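Local coordinates for protein RNA-dependent RNA Polymerase (Bombyx mori cytoplasmic polyhedrosis virus, PDB 6TZ0) that synthesises viral RNA on an RNA template, serving both transcription of the double-stranded genome segments into plus strands and genome replication, at residues M133-W146 with F181-F194. Residues are numbered along the deposited sequence; the frame is centred on the assembly and turned at random.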
# COMPACT_ATOMS: atom_id res chain seq x y z
N MET A 133 -8.85 -26.37 -1.12
CA MET A 133 -10.09 -26.88 -0.53
C MET A 133 -10.01 -27.01 0.99
O MET A 133 -11.03 -26.88 1.67
CB MET A 133 -10.45 -28.21 -1.21
CG MET A 133 -11.72 -28.88 -0.71
SD MET A 133 -12.29 -30.23 -1.74
CE MET A 133 -11.00 -31.43 -1.55
N HIS A 134 -8.81 -27.17 1.54
CA HIS A 134 -8.67 -27.47 2.96
C HIS A 134 -8.11 -26.34 3.81
O HIS A 134 -8.39 -26.32 5.01
CB HIS A 134 -7.79 -28.71 3.14
CG HIS A 134 -8.47 -29.99 2.77
ND1 HIS A 134 -8.61 -30.41 1.46
CD2 HIS A 134 -9.02 -30.95 3.53
CE1 HIS A 134 -9.24 -31.56 1.44
NE2 HIS A 134 -9.50 -31.92 2.69
N VAL A 135 -7.33 -25.42 3.26
CA VAL A 135 -6.65 -24.40 4.04
C VAL A 135 -7.25 -23.02 3.83
O VAL A 135 -7.50 -22.29 4.79
CB VAL A 135 -5.13 -24.39 3.75
CG1 VAL A 135 -4.42 -23.30 4.51
CG2 VAL A 135 -4.52 -25.74 4.08
N LYS A 136 -7.53 -22.65 2.57
CA LYS A 136 -8.04 -21.32 2.25
C LYS A 136 -9.46 -21.07 2.74
O LYS A 136 -9.89 -19.92 2.75
CB LYS A 136 -8.00 -21.08 0.74
CG LYS A 136 -6.61 -21.03 0.14
CD LYS A 136 -5.87 -19.79 0.59
CE LYS A 136 -4.57 -19.64 -0.16
NZ LYS A 136 -3.61 -20.70 0.22
N GLN A 137 -10.20 -22.11 3.14
CA GLN A 137 -11.58 -21.90 3.54
C GLN A 137 -11.76 -21.62 5.02
O GLN A 137 -12.79 -21.06 5.40
CB GLN A 137 -12.45 -23.10 3.16
CG GLN A 137 -12.75 -23.18 1.68
CD GLN A 137 -13.72 -24.30 1.36
OE1 GLN A 137 -14.11 -25.07 2.24
NE2 GLN A 137 -14.11 -24.40 0.10
N ARG A 138 -10.82 -21.98 5.89
CA ARG A 138 -11.01 -21.69 7.30
C ARG A 138 -10.67 -20.22 7.57
O ARG A 138 -9.51 -19.80 7.51
CB ARG A 138 -10.25 -22.66 8.20
CG ARG A 138 -8.75 -22.82 8.02
CD ARG A 138 -8.25 -23.91 8.95
NE ARG A 138 -8.36 -23.56 10.36
CZ ARG A 138 -7.39 -22.95 11.04
NH1 ARG A 138 -6.26 -22.64 10.44
NH2 ARG A 138 -7.56 -22.67 12.33
N LYS A 139 -11.72 -19.42 7.78
CA LYS A 139 -11.62 -17.98 8.01
C LYS A 139 -12.53 -17.66 9.18
O LYS A 139 -13.68 -17.27 8.97
CB LYS A 139 -12.03 -17.20 6.77
CG LYS A 139 -11.10 -17.32 5.61
CD LYS A 139 -11.67 -16.56 4.45
CE LYS A 139 -10.75 -16.68 3.28
NZ LYS A 139 -9.47 -15.95 3.54
N SER A 140 -12.03 -17.79 10.39
CA SER A 140 -12.84 -17.56 11.57
C SER A 140 -12.19 -16.51 12.44
O SER A 140 -10.96 -16.50 12.60
CB SER A 140 -13.05 -18.85 12.35
OG SER A 140 -11.83 -19.32 12.87
N ARG A 141 -13.00 -15.62 12.99
CA ARG A 141 -12.45 -14.49 13.71
C ARG A 141 -12.20 -14.79 15.18
O ARG A 141 -11.17 -14.37 15.72
CB ARG A 141 -13.38 -13.28 13.56
CG ARG A 141 -12.80 -12.00 14.13
CD ARG A 141 -13.68 -10.81 13.86
NE ARG A 141 -13.72 -10.44 12.45
CZ ARG A 141 -12.86 -9.61 11.88
NH1 ARG A 141 -11.90 -9.03 12.58
NH2 ARG A 141 -12.98 -9.34 10.59
N PHE A 142 -13.08 -15.52 15.85
CA PHE A 142 -12.99 -15.62 17.30
C PHE A 142 -12.74 -17.04 17.79
O PHE A 142 -11.92 -17.23 18.69
CB PHE A 142 -14.27 -15.07 17.94
CG PHE A 142 -14.49 -13.62 17.67
CD1 PHE A 142 -13.67 -12.67 18.24
CD2 PHE A 142 -15.53 -13.21 16.87
CE1 PHE A 142 -13.88 -11.33 18.00
CE2 PHE A 142 -15.75 -11.87 16.63
CZ PHE A 142 -14.92 -10.93 17.20
N ALA A 143 -13.41 -18.03 17.23
CA ALA A 143 -13.32 -19.39 17.73
C ALA A 143 -13.47 -20.33 16.54
O ALA A 143 -13.27 -19.92 15.40
CB ALA A 143 -14.38 -19.64 18.82
N ASP A 144 -13.81 -21.58 16.81
CA ASP A 144 -14.17 -22.49 15.74
C ASP A 144 -15.48 -22.05 15.09
O ASP A 144 -16.26 -21.28 15.66
CB ASP A 144 -14.29 -23.92 16.26
CG ASP A 144 -12.95 -24.49 16.69
OD1 ASP A 144 -11.92 -24.08 16.12
OD2 ASP A 144 -12.93 -25.36 17.58
N LEU A 145 -15.72 -22.55 13.88
CA LEU A 145 -16.86 -22.10 13.10
C LEU A 145 -18.18 -22.61 13.66
O LEU A 145 -19.21 -21.93 13.54
CB LEU A 145 -16.68 -22.52 11.64
CG LEU A 145 -16.89 -23.94 11.12
CD1 LEU A 145 -16.95 -23.91 9.62
CD2 LEU A 145 -15.81 -24.91 11.56
N TRP A 146 -18.17 -23.78 14.30
CA TRP A 146 -19.41 -24.28 14.88
C TRP A 146 -19.78 -23.51 16.13
O TRP A 146 -20.97 -23.36 16.42
CB TRP A 146 -19.30 -25.78 15.18
CG TRP A 146 -19.08 -26.62 13.96
CD1 TRP A 146 -17.93 -27.26 13.61
CD2 TRP A 146 -20.00 -26.84 12.89
NE1 TRP A 146 -18.09 -27.90 12.41
CE2 TRP A 146 -19.36 -27.66 11.94
CE3 TRP A 146 -21.32 -26.44 12.65
CZ2 TRP A 146 -19.98 -28.08 10.78
CZ3 TRP A 146 -21.93 -26.86 11.49
CH2 TRP A 146 -21.26 -27.67 10.57
N PHE A 181 -20.28 -33.74 13.35
CA PHE A 181 -20.21 -32.69 12.35
C PHE A 181 -19.53 -33.24 11.09
O PHE A 181 -18.66 -34.11 11.18
CB PHE A 181 -19.44 -31.49 12.88
CG PHE A 181 -20.12 -30.79 14.03
CD1 PHE A 181 -21.25 -30.01 13.82
CD2 PHE A 181 -19.60 -30.86 15.31
CE1 PHE A 181 -21.87 -29.35 14.87
CE2 PHE A 181 -20.21 -30.20 16.36
CZ PHE A 181 -21.34 -29.45 16.13
N PRO A 182 -19.92 -32.75 9.90
CA PRO A 182 -19.34 -33.30 8.66
C PRO A 182 -17.88 -32.95 8.45
O PRO A 182 -17.23 -33.57 7.61
CB PRO A 182 -20.20 -32.66 7.56
CG PRO A 182 -21.46 -32.26 8.25
CD PRO A 182 -21.05 -31.86 9.62
N PHE A 183 -17.35 -31.99 9.20
CA PHE A 183 -15.96 -31.57 9.10
C PHE A 183 -15.60 -30.87 10.40
O PHE A 183 -16.47 -30.60 11.24
CB PHE A 183 -15.73 -30.66 7.88
CG PHE A 183 -16.69 -29.51 7.79
CD1 PHE A 183 -16.45 -28.32 8.45
CD2 PHE A 183 -17.85 -29.63 7.04
CE1 PHE A 183 -17.34 -27.28 8.37
CE2 PHE A 183 -18.74 -28.59 6.96
CZ PHE A 183 -18.49 -27.42 7.63
N TYR A 184 -14.32 -30.58 10.56
CA TYR A 184 -13.84 -29.79 11.68
C TYR A 184 -12.49 -29.21 11.30
O TYR A 184 -11.87 -29.62 10.31
CB TYR A 184 -13.74 -30.63 12.97
CG TYR A 184 -12.73 -31.75 12.93
CD1 TYR A 184 -13.05 -32.98 12.38
CD2 TYR A 184 -11.47 -31.59 13.50
CE1 TYR A 184 -12.14 -34.01 12.35
CE2 TYR A 184 -10.55 -32.61 13.48
CZ TYR A 184 -10.89 -33.82 12.91
OH TYR A 184 -9.97 -34.84 12.89
N GLU A 185 -12.02 -28.26 12.08
CA GLU A 185 -10.72 -27.66 11.88
C GLU A 185 -9.84 -27.92 13.09
O GLU A 185 -10.33 -28.10 14.21
CB GLU A 185 -10.82 -26.16 11.61
CG GLU A 185 -11.40 -25.34 12.75
CD GLU A 185 -11.51 -23.87 12.39
OE1 GLU A 185 -11.12 -23.51 11.27
OE2 GLU A 185 -11.99 -23.08 13.23
N SER A 186 -8.53 -27.95 12.85
CA SER A 186 -7.56 -28.14 13.91
C SER A 186 -6.51 -27.04 13.79
O SER A 186 -5.95 -26.84 12.70
CB SER A 186 -6.90 -29.50 13.82
OG SER A 186 -6.09 -29.56 12.67
N PRO A 187 -6.22 -26.31 14.87
CA PRO A 187 -5.12 -25.34 14.81
C PRO A 187 -3.75 -25.99 14.82
O PRO A 187 -2.76 -25.32 14.49
CB PRO A 187 -5.34 -24.49 16.07
CG PRO A 187 -6.08 -25.38 17.00
CD PRO A 187 -6.96 -26.24 16.14
N SER A 188 -3.65 -27.28 15.18
CA SER A 188 -2.37 -27.97 15.12
C SER A 188 -1.95 -28.27 13.69
O SER A 188 -0.76 -28.18 13.37
CB SER A 188 -2.45 -29.27 15.93
OG SER A 188 -3.34 -30.19 15.32
N GLN A 189 -2.90 -28.60 12.82
CA GLN A 189 -2.59 -28.88 11.42
C GLN A 189 -2.90 -27.70 10.51
O GLN A 189 -2.41 -27.69 9.38
CB GLN A 189 -3.37 -30.11 10.94
CG GLN A 189 -3.00 -31.38 11.67
CD GLN A 189 -3.81 -32.57 11.23
OE1 GLN A 189 -4.71 -32.45 10.39
NE2 GLN A 189 -3.52 -33.73 11.79
N ASP A 190 -3.69 -26.74 10.99
CA ASP A 190 -4.11 -25.53 10.27
C ASP A 190 -4.81 -25.86 8.96
O ASP A 190 -4.49 -25.34 7.89
CB ASP A 190 -2.92 -24.58 10.04
CG ASP A 190 -2.50 -23.87 11.30
OD1 ASP A 190 -3.38 -23.60 12.15
OD2 ASP A 190 -1.29 -23.58 11.46
N LYS A 191 -5.80 -26.74 9.06
CA LYS A 191 -6.62 -27.10 7.92
C LYS A 191 -7.96 -27.63 8.41
O LYS A 191 -8.14 -27.91 9.59
CB LYS A 191 -5.92 -28.13 7.02
CG LYS A 191 -5.69 -29.48 7.65
CD LYS A 191 -4.85 -30.33 6.72
CE LYS A 191 -5.63 -30.68 5.47
NZ LYS A 191 -4.87 -31.56 4.56
N ILE A 192 -8.89 -27.74 7.48
CA ILE A 192 -10.22 -28.27 7.76
C ILE A 192 -10.19 -29.76 7.45
O ILE A 192 -10.05 -30.16 6.29
CB ILE A 192 -11.30 -27.57 6.92
CG1 ILE A 192 -11.34 -26.09 7.26
CG2 ILE A 192 -12.64 -28.21 7.16
CD1 ILE A 192 -12.15 -25.29 6.27
N ILE A 193 -10.32 -30.59 8.47
CA ILE A 193 -10.38 -32.03 8.28
C ILE A 193 -11.83 -32.44 8.04
O ILE A 193 -12.71 -32.10 8.84
CB ILE A 193 -9.78 -32.78 9.49
CG1 ILE A 193 -8.28 -32.51 9.63
CG2 ILE A 193 -10.02 -34.27 9.37
CD1 ILE A 193 -7.92 -31.42 10.63
N PHE A 194 -12.07 -33.14 6.94
CA PHE A 194 -13.40 -33.66 6.63
C PHE A 194 -13.60 -35.01 7.30
O PHE A 194 -12.70 -35.86 7.28
CB PHE A 194 -13.57 -33.81 5.12
CG PHE A 194 -13.67 -32.51 4.39
CD1 PHE A 194 -14.89 -31.88 4.21
CD2 PHE A 194 -12.53 -31.89 3.90
CE1 PHE A 194 -14.98 -30.68 3.54
CE2 PHE A 194 -12.61 -30.68 3.24
CZ PHE A 194 -13.83 -30.08 3.06
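Phe181 lies over one face of the Trp146 indole in a face-to-face stack, its ring centroid 4.0 Å from that of the five-membered ring and the planes 22° apart; Leu145 CG covers the opposite face near the rim. At the indole edge, NE1 makes a weak hydrogen bond to Phe183 O (3.4 Å). Phe183 meets Trp146 obliquely, with CZ2 of the indole over its face, and takes Leu145 CD1 at its edge. From the end of strand 191-194, Phe194 turns its edge toward one face of the His134 ring in an offset edge-to-face pair, planes 85° apart, and Ile192 O lies at the edge of this imidazole, near its plane. Here the backbones join through Ile192 N to His134 O (2.9 Å), near the end of helix 121-134, while Ile192 CD1 packs against Arg138 CB. Bent at chi3 (-67°), Arg138 brings NE to Glu185 OE1 (2.9 Å), meeting it from above the carboxylate plane, and NH1 to Asp190 OD1 in a longer salt bridge (3.5 Å). The aromatic cluster thus joins the start of helix 145-160 to the hairpin that carries Tyr184, which binds ATP in another structure of this protein, and Arg138 probably balances the hairpin's two acidic groups.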